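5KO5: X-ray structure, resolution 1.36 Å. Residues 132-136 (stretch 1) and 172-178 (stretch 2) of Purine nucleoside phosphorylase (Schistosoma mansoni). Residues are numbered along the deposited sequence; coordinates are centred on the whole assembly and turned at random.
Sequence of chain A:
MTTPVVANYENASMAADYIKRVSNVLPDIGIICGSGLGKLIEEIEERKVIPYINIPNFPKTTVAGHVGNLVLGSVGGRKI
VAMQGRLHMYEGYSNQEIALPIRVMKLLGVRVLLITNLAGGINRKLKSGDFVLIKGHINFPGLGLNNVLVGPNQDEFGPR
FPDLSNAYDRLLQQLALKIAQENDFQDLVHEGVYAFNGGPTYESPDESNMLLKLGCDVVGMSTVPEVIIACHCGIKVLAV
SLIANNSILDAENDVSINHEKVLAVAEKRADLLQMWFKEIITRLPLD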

# COMPACT_ATOMS: atom_id res chain seq x y z
N VAL A 132 -9.64 -18.04 -16.07
CA VAL A 132 -10.22 -16.70 -16.16
C VAL A 132 -9.37 -15.85 -17.10
O VAL A 132 -8.18 -15.62 -16.84
CB VAL A 132 -10.36 -16.04 -14.78
CG1 VAL A 132 -10.90 -14.63 -14.94
CG2 VAL A 132 -11.28 -16.88 -13.90
N LEU A 133 -9.97 -15.41 -18.21
CA LEU A 133 -9.35 -14.40 -19.05
C LEU A 133 -9.44 -13.07 -18.31
O LEU A 133 -10.54 -12.60 -18.01
CB LEU A 133 -10.09 -14.31 -20.39
CG LEU A 133 -10.26 -15.63 -21.14
CD1 LEU A 133 -11.06 -15.42 -22.42
CD2 LEU A 133 -8.91 -16.27 -21.44
N ILE A 134 -8.30 -12.48 -18.00
CA ILE A 134 -8.30 -11.25 -17.21
C ILE A 134 -8.65 -10.07 -18.11
O ILE A 134 -8.03 -9.86 -19.15
CB ILE A 134 -6.96 -11.06 -16.50
CG1 ILE A 134 -6.75 -12.21 -15.52
CG2 ILE A 134 -6.93 -9.70 -15.76
CD1 ILE A 134 -5.35 -12.29 -14.96
N LYS A 135 -9.67 -9.31 -17.71
CA LYS A 135 -10.13 -8.18 -18.52
C LYS A 135 -9.88 -6.84 -17.85
O LYS A 135 -10.15 -5.80 -18.47
CB LYS A 135 -11.62 -8.32 -18.88
CG LYS A 135 -12.56 -8.32 -17.69
CD LYS A 135 -14.01 -8.47 -18.16
CE LYS A 135 -14.96 -8.70 -16.99
NZ LYS A 135 -15.13 -7.48 -16.15
N GLY A 136 -9.38 -6.83 -16.63
CA GLY A 136 -9.10 -5.60 -15.90
C GLY A 136 -8.54 -5.98 -14.56
O GLY A 136 -8.46 -7.17 -14.21
N LEU A 172 -7.27 -10.35 -28.20
CA LEU A 172 -6.57 -11.53 -27.72
C LEU A 172 -7.46 -12.37 -26.80
O LEU A 172 -7.40 -13.61 -26.84
CB LEU A 172 -5.29 -11.13 -26.99
CG LEU A 172 -4.18 -10.48 -27.81
CD1 LEU A 172 -2.97 -10.20 -26.92
CD2 LEU A 172 -3.79 -11.35 -28.97
N GLN A 173 -8.26 -11.71 -25.96
CA GLN A 173 -9.23 -12.45 -25.15
C GLN A 173 -10.21 -13.19 -26.04
O GLN A 173 -10.54 -14.35 -25.78
CB GLN A 173 -10.00 -11.48 -24.24
CG GLN A 173 -9.17 -10.83 -23.14
CD GLN A 173 -9.97 -9.79 -22.39
OE1 GLN A 173 -11.06 -10.07 -21.88
NE2 GLN A 173 -9.45 -8.57 -22.33
N GLN A 174 -10.67 -12.54 -27.12
CA GLN A 174 -11.63 -13.18 -28.02
C GLN A 174 -11.00 -14.39 -28.72
O GLN A 174 -11.66 -15.42 -28.87
CB GLN A 174 -12.14 -12.16 -29.03
CG GLN A 174 -12.96 -11.05 -28.40
CD GLN A 174 -13.29 -9.93 -29.38
OE1 GLN A 174 -13.14 -10.08 -30.59
NE2 GLN A 174 -13.75 -8.80 -28.85
N LEU A 175 -9.74 -14.27 -29.14
CA LEU A 175 -9.06 -15.40 -29.77
C LEU A 175 -8.89 -16.56 -28.79
O LEU A 175 -9.11 -17.72 -29.16
CB LEU A 175 -7.71 -14.96 -30.34
CG LEU A 175 -6.80 -16.04 -30.93
CD1 LEU A 175 -7.48 -16.80 -32.07
CD2 LEU A 175 -5.49 -15.44 -31.40
N ALA A 176 -8.48 -16.27 -27.55
CA ALA A 176 -8.34 -17.33 -26.56
C ALA A 176 -9.65 -18.07 -26.34
O ALA A 176 -9.68 -19.30 -26.30
CB ALA A 176 -7.80 -16.75 -25.24
N LEU A 177 -10.75 -17.32 -26.21
CA LEU A 177 -12.06 -17.96 -26.04
C LEU A 177 -12.43 -18.78 -27.26
O LEU A 177 -12.95 -19.89 -27.13
CB LEU A 177 -13.14 -16.91 -25.75
CG LEU A 177 -14.55 -17.50 -25.57
CD1 LEU A 177 -14.59 -18.44 -24.37
CD2 LEU A 177 -15.61 -16.41 -25.46
N LYS A 178 -12.17 -18.25 -28.46
CA LYS A 178 -12.52 -18.96 -29.68
C LYS A 178 -11.83 -20.31 -29.75
O LYS A 178 -12.45 -21.32 -30.13
CB LYS A 178 -12.16 -18.12 -30.91
CG LYS A 178 -12.50 -18.78 -32.23
CD LYS A 178 -13.79 -18.23 -32.79
CE LYS A 178 -13.57 -16.86 -33.40
NZ LYS A 178 -14.85 -16.28 -33.90
O HOH W 1 -10.50 -6.11 -21.25

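The contact joins residues 132-136 of a β-strand to residues 172-178 of a helix; each element extends beyond its stretch at both ends. The helix runs nearly antiparallel to the strand: the N-to-C directions make an angle of 165°, and the axes come within 9.4 Å. The closest CA pair is Leu133 and Gln173, whose CA atoms lie 6.4 Å apart. About 229 Å² is buried, both sides summed, and these two residues account for most of it. No direct hydrogen bond passes the geometric tests across the pair, so the evidence for cohesion rests on packing and on one bridging water.

Leu133 is the apolar centre. Its CA-to-CB bond points toward the helix, and chi1 of -52° (m) with chi2 of 177° (t), a common leucine pairing, carries both methyl groups onto the helix surface. CD2 of Leu133 lies 4.0 Å from CB of Ala176, while CD1 of Leu133 lies 4.2 Å from CB of Leu177 and 3.6 Å from O of Gln173. The last approach is a van der Waals contact against a carbonyl that is already engaged within the helix, where N of Leu177 donates to O of Gln173 at 3.0 Å. The methyl therefore covers a polar atom whose bonding is met by its own helix turn. Ala176 also points toward the strand, and its single methyl offers a small, buried apolar surface to CD2. Leu177 points sideways and adds a margin to this patch through CB; its chi1 of 179° (t) and chi2 of 63° (p) are likewise a common leucine combination.

Gln173 supplies the polar half of the contact. Its CB points toward the strand, and chi1 of -67° (m) followed by chi2 of 174° (t) extends the chain past Leu133, so that the amide reaches the level of Ile134 and Lys135. Chi3 of 54° sets the amide plane. OE1 of Gln173 then sits 3.5 Å from CB of Lys135, and NE2 of Gln173 is 3.7 Å from O of Ile134, a proximity that does not qualify as a hydrogen bond. NE2 of Gln173 instead donates to the oxygen of water 1 at 2.9 Å, and that oxygen lies 2.8 Å from O of Lys135, within hydrogen-bonding reach. The water thus lies between a helix side chain and the strand backbone. A glutamine suits this position because its aliphatic portion can lie beside the apolar patch while its amide meets solvent and main chain.

Ile134 and Lys135 contribute less to the contact. Ile134, next in the strand after Leu133, directs CB away from the helix; the nearest approach of its side chain is 6.7 Å, from CB of Ile134 to CD of Gln173, and its contact is made by the backbone O, near NE2 of Gln173. Lys135 starts sideways with chi1 of 63° (p), and its end leads away from the helix. Its CB touches Gln173, whereas its amino group belongs to an exposed residue and takes no part. On the helix, Gln174 points away and remains exposed.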